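Local coordinates for protein putative type 11 methyltransferase (Sulfolobus solfataricus, PDB 3I9F) that probably transfers methyl groups from S-adenosylmethionine to a substrate not yet identified, and binds zinc ions in the crystal, at residues R127-E130 / K131-M134; N28-Y31 / C32-L36; N147-P150 / Y151-G154. All coordinates share one frame; numbering follows the deposited sequence.

In the fold
All three contacts are local and partly buried, and each lies where a loop leads into a regular element. Contact 1 starts helix 130-136 and contact 2 starts helix 32-36. Contact 3 is the hairpin turn that leads into strand 152-159. Contacts 1 and 3 touch: the ring of Phe-153 packs on the backbone from Met-128 to Glu-130 and on Tyr-133. Contact 2 lies on the other side of the chain's centre from contact 1, with centres about 24 Å apart. Their chemistry differs. Contact 1 relies on two carboxylates, contact 2 on aromatic and aliphatic packing, and contact 3 on one hydroxyl with two partners.

Contact 1 of 3, residues R127-E130 / K131-M134; sequences RMDE and KDYM
Asp-129 and Asp-132 form a capping box at the start of helix 130-136. As N-cap, Asp-129 accepts the bond from Asp-132 N with OD1, at 2.8 Å and nearly straight on to the C-O bond. In return Asp-132 OD2 takes the bond from Asp-129 N at 3.2 Å, on its anti side and 20° out of the carboxylate plane. The exchange brings Asp-129 OD1 and Asp-132 OD2, two acceptors, within 3.0 Å of each other. A salt bridge from Lys-115 to Asp-132 OD2 probably offsets this crowding of charge. Ordinary helical bonds follow, from Tyr-133 N to Asp-129 O and from Met-134 N to Glu-130 O.

The apolar part is a CH-pi contact. Met-128 CE sits over the centre of the Tyr-133 ring, 3.7 Å from its centroid. The bend at chi3 (43°) turns this methyl onto the ring, with SD farther off in an oblique Met-aromatic contact. Without the Tyr-133 ring, as with an alanine here, the Met-128 methyl would probably lose its ring face and Asp-112 its hydroxyl partner.

Tyr-133 also packs on Ile-110 of strand 106-113, while Glu-130 and Met-134 lie on Val-142 of strand 140-146.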
loop_
_atom_site.group_PDB
_atom_site.type_symbol
_atom_site.label_atom_id
_atom_site.label_comp_id
_atom_site.label_asym_id
_atom_site.label_seq_id
_atom_site.Cartn_x
_atom_site.Cartn_y
_atom_site.Cartn_z
ATOM N N ARG B 127 -27.390 -7.245 11.506
ATOM C CA ARG B 127 -27.555 -7.461 10.059
ATOM C C ARG B 127 -28.257 -6.336 9.370
ATOM O O ARG B 127 -29.135 -5.709 9.948
ATOM C CB ARG B 127 -28.392 -8.712 9.782
ATOM C CG ARG B 127 -27.722 -9.982 10.163
ATOM C CD ARG B 127 -28.453 -11.201 9.685
ATOM N NE ARG B 127 -27.909 -12.393 10.304
ATOM C CZ ARG B 127 -28.109 -13.650 9.904
ATOM N NH1 ARG B 127 -28.831 -13.921 8.844
ATOM N NH2 ARG B 127 -27.534 -14.634 10.563
ATOM N N MET B 128 -27.931 -6.180 8.095
ATOM C CA MET B 128 -28.458 -5.145 7.237
ATOM C C MET B 128 -29.000 -5.734 5.930
ATOM O O MET B 128 -28.324 -6.533 5.278
ATOM C CB MET B 128 -27.346 -4.143 6.881
ATOM C CG MET B 128 -26.771 -3.283 8.054
ATOM S SD MET B 128 -25.285 -2.341 7.621
ATOM C CE MET B 128 -25.813 -1.761 6.030
ATOM N N ASP B 129 -30.183 -5.280 5.502
ATOM C CA ASP B 129 -30.731 -5.652 4.201
ATOM C C ASP B 129 -30.390 -4.606 3.162
ATOM O O ASP B 129 -29.742 -3.598 3.466
ATOM C CB ASP B 129 -32.243 -5.835 4.276
ATOM C CG ASP B 129 -32.940 -4.618 4.830
ATOM O OD1 ASP B 129 -32.397 -3.493 4.656
ATOM O OD2 ASP B 129 -34.016 -4.771 5.447
ATOM N N GLU B 130 -30.804 -4.860 1.918
ATOM C CA GLU B 130 -30.681 -3.883 0.844
ATOM C C GLU B 130 -31.034 -2.485 1.291
ATOM O O GLU B 130 -30.289 -1.534 1.075
ATOM C CB GLU B 130 -31.622 -4.212 -0.309
ATOM C CG GLU B 130 -31.371 -3.313 -1.526
ATOM C CD GLU B 130 -32.141 -3.705 -2.789
ATOM O OE1 GLU B 130 -32.253 -4.921 -3.084
ATOM O OE2 GLU B 130 -32.615 -2.770 -3.480
ATOM N N LYS B 131 -32.201 -2.340 1.889
ATOM C CA LYS B 131 -32.662 -1.003 2.196
ATOM C C LYS B 131 -31.655 -0.316 3.144
ATOM O O LYS B 131 -31.339 0.843 2.970
ATOM C CB LYS B 131 -34.077 -1.042 2.753
ATOM C CG LYS B 131 -34.646 0.343 2.997
ATOM C CD LYS B 131 -36.054 0.293 3.613
ATOM C CE LYS B 131 -36.676 1.711 3.708
ATOM N NZ LYS B 131 -36.375 2.617 2.530
ATOM N N ASP B 132 -31.139 -1.058 4.123
ATOM C CA ASP B 132 -30.120 -0.526 5.047
ATOM C C ASP B 132 -28.848 -0.132 4.310
ATOM O O ASP B 132 -28.263 0.904 4.587
ATOM C CB ASP B 132 -29.802 -1.529 6.165
ATOM C CG ASP B 132 -31.010 -1.807 7.074
ATOM O OD1 ASP B 132 -31.692 -0.816 7.475
ATOM O OD2 ASP B 132 -31.270 -2.998 7.391
ATOM N N TYR B 133 -28.439 -0.956 3.353
ATOM C CA TYR B 133 -27.253 -0.687 2.608
ATOM C C TYR B 133 -27.437 0.611 1.855
ATOM O O TYR B 133 -26.554 1.461 1.885
ATOM C CB TYR B 133 -26.849 -1.862 1.708
ATOM C CG TYR B 133 -25.866 -2.812 2.390
ATOM C CD1 TYR B 133 -26.290 -3.950 3.024
ATOM C CD2 TYR B 133 -24.514 -2.551 2.399
ATOM C CE1 TYR B 133 -25.411 -4.796 3.635
ATOM C CE2 TYR B 133 -23.627 -3.400 3.002
ATOM C CZ TYR B 133 -24.091 -4.513 3.633
ATOM O OH TYR B 133 -23.202 -5.359 4.280
ATOM N N MET B 134 -28.583 0.822 1.248
ATOM C CA MET B 134 -28.742 2.014 0.401
ATOM C C MET B 134 -28.898 3.340 1.185
ATOM O O MET B 134 -28.686 4.407 0.629
ATOM C CB MET B 134 -29.851 1.799 -0.651
ATOM C CG MET B 134 -29.645 0.482 -1.488
ATOM S SD MET B 134 -27.963 0.148 -2.104
ATOM C CE MET B 134 -27.883 1.576 -3.183
#

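Contact 2 of 3, residues N28-Y31 / C32-L36; sequences NGFY and CKYLL
Tyr-31 and Leu-35 join one turn apart where the glycine-rich loop after strand 19-24 runs into helix 32-36. In the Rossmann-like methyltransferase fold this loop is motif I, which in relatives lies against S-adenosylmethionine. Gly-29 belongs to it. Its positive phi (89°) would press a side chain against the preceding carbonyl oxygen.

Tyr-31 buries the most surface here, and its carbonyl does much of the touching. Its O accepts the first clear helical bond, from Leu-35 N at 2.9 Å. Leu-35 CG lies 3.3 Å from the same Tyr-31 O, and Leu-35 CD1 reaches Tyr-31 CB. The Tyr-31 ring turns away from the helix and packs on Leu-80 and Ala-82 of strand 76-82. Its hydroxyl is hydrogen-bonded to Tyr-9 and Glu-4, so the buried ring is held at its polar end as well.

Cys-32 follows the turn. Its N makes a weak bond to Gly-29 O, at 3.4 Å. With SG anti to its own carbonyl carbon (chi1 -79°), the side chain packs on Cys-44 of strand 39-45 and on Asp-23.

Tyr-34 comes back over the loop. Its ring meets that of Phe-30 obliquely, with centroids 5.8 Å apart and planes at 42°. Phe-30 O lies in the plane of the Tyr-34 ring, at its edge, 3.7 Å from Tyr-34 CD2.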
loop_
_atom_site.group_PDB
_atom_site.type_symbol
_atom_site.label_atom_id
_atom_site.label_comp_id
_atom_site.label_asym_id
_atom_site.label_seq_id
_atom_site.Cartn_x
_atom_site.Cartn_y
_atom_site.Cartn_z
ATOM N N ASN B 28 -11.194 -13.269 6.870
ATOM C CA ASN B 28 -10.904 -14.654 6.486
ATOM C C ASN B 28 -9.902 -14.771 5.284
ATOM O O ASN B 28 -8.926 -15.532 5.352
ATOM C CB ASN B 28 -12.271 -15.321 6.184
ATOM C CG ASN B 28 -12.241 -16.851 6.241
ATOM O OD1 ASN B 28 -11.328 -17.478 6.813
ATOM N ND2 ASN B 28 -13.271 -17.462 5.651
ATOM N N GLY B 29 -10.115 -13.975 4.230
ATOM C CA GLY B 29 -9.284 -14.026 3.007
ATOM C C GLY B 29 -9.861 -15.035 2.031
ATOM O O GLY B 29 -9.211 -15.459 1.084
ATOM N N PHE B 30 -11.108 -15.402 2.280
ATOM C CA PHE B 30 -11.814 -16.356 1.486
ATOM C C PHE B 30 -11.882 -15.925 0.043
ATOM O O PHE B 30 -11.606 -16.702 -0.847
ATOM C CB PHE B 30 -13.218 -16.545 2.056
ATOM C CG PHE B 30 -14.026 -17.528 1.314
ATOM C CD1 PHE B 30 -13.757 -18.898 1.408
ATOM C CD2 PHE B 30 -15.031 -17.112 0.487
ATOM C CE1 PHE B 30 -14.507 -19.827 0.688
ATOM C CE2 PHE B 30 -15.785 -18.030 -0.223
ATOM C CZ PHE B 30 -15.524 -19.392 -0.123
ATOM N N TYR B 31 -12.218 -14.676 -0.196
ATOM C CA TYR B 31 -12.501 -14.237 -1.559
ATOM C C TYR B 31 -11.267 -13.951 -2.417
ATOM O O TYR B 31 -11.382 -13.813 -3.648
ATOM C CB TYR B 31 -13.405 -13.003 -1.531
ATOM C CG TYR B 31 -14.837 -13.375 -1.426
ATOM C CD1 TYR B 31 -15.590 -13.584 -2.553
ATOM C CD2 TYR B 31 -15.431 -13.541 -0.197
ATOM C CE1 TYR B 31 -16.890 -13.937 -2.464
ATOM C CE2 TYR B 31 -16.739 -13.899 -0.098
ATOM C CZ TYR B 31 -17.470 -14.097 -1.238
ATOM O OH TYR B 31 -18.794 -14.463 -1.145
ATOM N N CYS B 32 -10.107 -13.853 -1.780
ATOM C CA CYS B 32 -8.884 -13.468 -2.476
ATOM C C CYS B 32 -8.494 -14.325 -3.692
ATOM O O CYS B 32 -8.171 -13.771 -4.739
ATOM C CB CYS B 32 -7.735 -13.378 -1.476
ATOM S SG CYS B 32 -7.829 -11.809 -0.547
ATOM N N LYS B 33 -8.552 -15.657 -3.586
ATOM C CA LYS B 33 -8.168 -16.498 -4.726
ATOM C C LYS B 33 -9.119 -16.317 -5.878
ATOM O O LYS B 33 -8.712 -16.335 -7.036
ATOM C CB LYS B 33 -8.018 -17.974 -4.334
ATOM C CG LYS B 33 -9.284 -18.857 -4.306
ATOM C CD LYS B 33 -8.984 -20.172 -3.517
ATOM C CE LYS B 33 -9.764 -21.376 -4.042
ATOM N NZ LYS B 33 -9.644 -21.498 -5.541
ATOM N N TYR B 34 -10.381 -16.073 -5.574
ATOM C CA TYR B 34 -11.336 -15.845 -6.639
ATOM C C TYR B 34 -11.102 -14.486 -7.275
ATOM O O TYR B 34 -11.167 -14.366 -8.480
ATOM C CB TYR B 34 -12.762 -16.028 -6.134
ATOM C CG TYR B 34 -12.995 -17.415 -5.549
ATOM C CD1 TYR B 34 -13.383 -18.490 -6.366
ATOM C CD2 TYR B 34 -12.789 -17.670 -4.193
ATOM C CE1 TYR B 34 -13.569 -19.772 -5.843
ATOM C CE2 TYR B 34 -12.969 -18.949 -3.669
ATOM C CZ TYR B 34 -13.359 -19.993 -4.504
ATOM O OH TYR B 34 -13.556 -21.245 -3.976
ATOM N N LEU B 35 -10.767 -13.475 -6.488
ATOM C CA LEU B 35 -10.498 -12.119 -7.027
ATOM C C LEU B 35 -9.158 -11.992 -7.763
ATOM O O LEU B 35 -8.992 -11.140 -8.633
ATOM C CB LEU B 35 -10.539 -11.065 -5.901
ATOM C CG LEU B 35 -11.881 -10.910 -5.202
ATOM C CD1 LEU B 35 -11.746 -10.002 -4.018
ATOM C CD2 LEU B 35 -12.937 -10.394 -6.176
ATOM N N LEU B 36 -8.187 -12.806 -7.375
ATOM C CA LEU B 36 -6.886 -12.810 -8.040
ATOM C C LEU B 36 -6.990 -13.080 -9.547
ATOM O O LEU B 36 -6.298 -12.436 -10.347
ATOM C CB LEU B 36 -5.959 -13.835 -7.394
ATOM C CG LEU B 36 -5.266 -13.341 -6.137
ATOM C CD1 LEU B 36 -4.171 -14.299 -5.742
ATOM C CD2 LEU B 36 -4.709 -11.953 -6.395
#

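Contact 3 of 3, residues N147-P150 / Y151-G154; sequences NPTP and YHFG
Thr-149 OG1 is hydrogen-bonded to two groups of the following residues, Tyr-151 N and His-152 ND1. The bond from Tyr-151 N is 3.0 Å long, with an angle of 157° at the hydrogen. A threonine hydroxyl that accepts from the amide two residues on makes an ST turn, and this one carries the chain round Pro-150. The second bond, between Thr-149 OG1 and His-152 ND1, is 2.8 Å. Either atom could be its donor. The hydroxyl lies at the edge of the imidazole, near the ring plane, so the bond helps to fix how the ring is turned. His-152 has CG anti to its carbonyl carbon (chi1 -68°), which sets the ring beside Thr-149. Thr-149 CG2 also packs against the ring, 3.6 Å from His-152 ND1. The imidazole also meets the ring of Trp-113.

Arg-114, just beyond strand 106-113, serves two more acceptors, NE bonding to Pro-150 O and NH1 to Asn-147 OD1. Backbone bonds tie Tyr-151 to Arg-114, Phe-153 to Asp-112 and Gly-154 to Phe-146.

The remaining contacts are apolar. Pro-150 CG lies over one face of the Tyr-151 ring, 4.0 Å from Tyr-151 CE2. The ring of Pro-148 crosses the His-152 side chain at about a right angle, with Pro-148 CG 4.1 Å from His-152 CB. Gly-154 leaves room for this proline, since a CB there would come tight against Pro-148 CD.

The arrangement is a beta hairpin joining strands 140-146 and 152-159. These are the last two strands of the 3-2-1-4-5-7-6 sheet characteristic of class I methyltransferases.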
loop_
_atom_site.group_PDB
_atom_site.type_symbol
_atom_site.label_atom_id
_atom_site.label_comp_id
_atom_site.label_asym_id
_atom_site.label_seq_id
_atom_site.Cartn_x
_atom_site.Cartn_y
_atom_site.Cartn_z
ATOM N N ASN B 147 -28.268 -13.825 -5.744
ATOM C CA ASN B 147 -28.410 -14.604 -4.527
ATOM C C ASN B 147 -27.274 -15.602 -4.421
ATOM O O ASN B 147 -27.421 -16.754 -4.815
ATOM C CB ASN B 147 -29.761 -15.333 -4.492
ATOM C CG ASN B 147 -30.962 -14.365 -4.446
ATOM O OD1 ASN B 147 -30.981 -13.371 -3.675
ATOM N ND2 ASN B 147 -31.987 -14.670 -5.259
ATOM N N PRO B 148 -26.143 -15.170 -3.848
ATOM C CA PRO B 148 -24.947 -16.013 -3.669
ATOM C C PRO B 148 -25.251 -17.335 -3.015
ATOM O O PRO B 148 -24.679 -18.358 -3.395
ATOM C CB PRO B 148 -24.069 -15.194 -2.700
ATOM C CG PRO B 148 -24.570 -13.841 -2.754
ATOM C CD PRO B 148 -26.016 -13.886 -3.138
ATOM N N THR B 149 -26.098 -17.285 -1.983
ATOM C CA THR B 149 -26.543 -18.460 -1.267
ATOM C C THR B 149 -27.992 -18.224 -0.860
ATOM O O THR B 149 -28.545 -17.181 -1.151
ATOM C CB THR B 149 -25.676 -18.756 -0.025
ATOM O OG1 THR B 149 -26.290 -18.186 1.140
ATOM C CG2 THR B 149 -24.283 -18.249 -0.188
ATOM N N PRO B 150 -28.622 -19.201 -0.206
ATOM C CA PRO B 150 -30.029 -19.011 0.170
ATOM C C PRO B 150 -30.193 -18.228 1.473
ATOM O O PRO B 150 -31.334 -17.941 1.889
ATOM C CB PRO B 150 -30.568 -20.444 0.346
ATOM C CG PRO B 150 -29.321 -21.364 0.382
ATOM C CD PRO B 150 -28.090 -20.526 0.184
ATOM N N TYR B 151 -29.071 -17.897 2.116
ATOM C CA TYR B 151 -29.091 -17.045 3.283
ATOM C C TYR B 151 -28.446 -15.670 3.060
ATOM O O TYR B 151 -28.421 -14.850 3.968
ATOM C CB TYR B 151 -28.428 -17.809 4.416
ATOM C CG TYR B 151 -29.056 -19.169 4.534
ATOM C CD1 TYR B 151 -30.400 -19.287 4.884
ATOM C CD2 TYR B 151 -28.338 -20.325 4.264
ATOM C CE1 TYR B 151 -31.007 -20.517 4.990
ATOM C CE2 TYR B 151 -28.944 -21.586 4.364
ATOM C CZ TYR B 151 -30.283 -21.668 4.718
ATOM O OH TYR B 151 -30.918 -22.885 4.829
ATOM N N HIS B 152 -27.965 -15.403 1.855
ATOM C CA HIS B 152 -27.282 -14.151 1.551
ATOM C C HIS B 152 -27.955 -13.431 0.408
ATOM O O HIS B 152 -28.592 -14.040 -0.408
ATOM C CB HIS B 152 -25.834 -14.397 1.129
ATOM C CG HIS B 152 -24.951 -14.908 2.221
ATOM N ND1 HIS B 152 -25.036 -16.190 2.708
ATOM C CD2 HIS B 152 -23.925 -14.329 2.883
ATOM C CE1 HIS B 152 -24.117 -16.374 3.649
ATOM N NE2 HIS B 152 -23.434 -15.256 3.781
ATOM N N PHE B 153 -27.810 -12.121 0.358
ATOM C CA PHE B 153 -28.200 -11.362 -0.794
ATOM C C PHE B 153 -26.952 -10.719 -1.324
ATOM O O PHE B 153 -25.917 -10.755 -0.674
ATOM C CB PHE B 153 -29.297 -10.338 -0.470
ATOM C CG PHE B 153 -28.870 -9.230 0.432
ATOM C CD1 PHE B 153 -28.617 -7.977 -0.072
ATOM C CD2 PHE B 153 -28.761 -9.436 1.788
ATOM C CE1 PHE B 153 -28.241 -6.959 0.735
ATOM C CE2 PHE B 153 -28.391 -8.414 2.617
ATOM C CZ PHE B 153 -28.128 -7.165 2.090
ATOM N N GLY B 154 -27.057 -10.158 -2.519
ATOM C CA GLY B 154 -25.915 -9.649 -3.276
ATOM C C GLY B 154 -26.364 -8.472 -4.123
ATOM O O GLY B 154 -27.412 -8.522 -4.733
#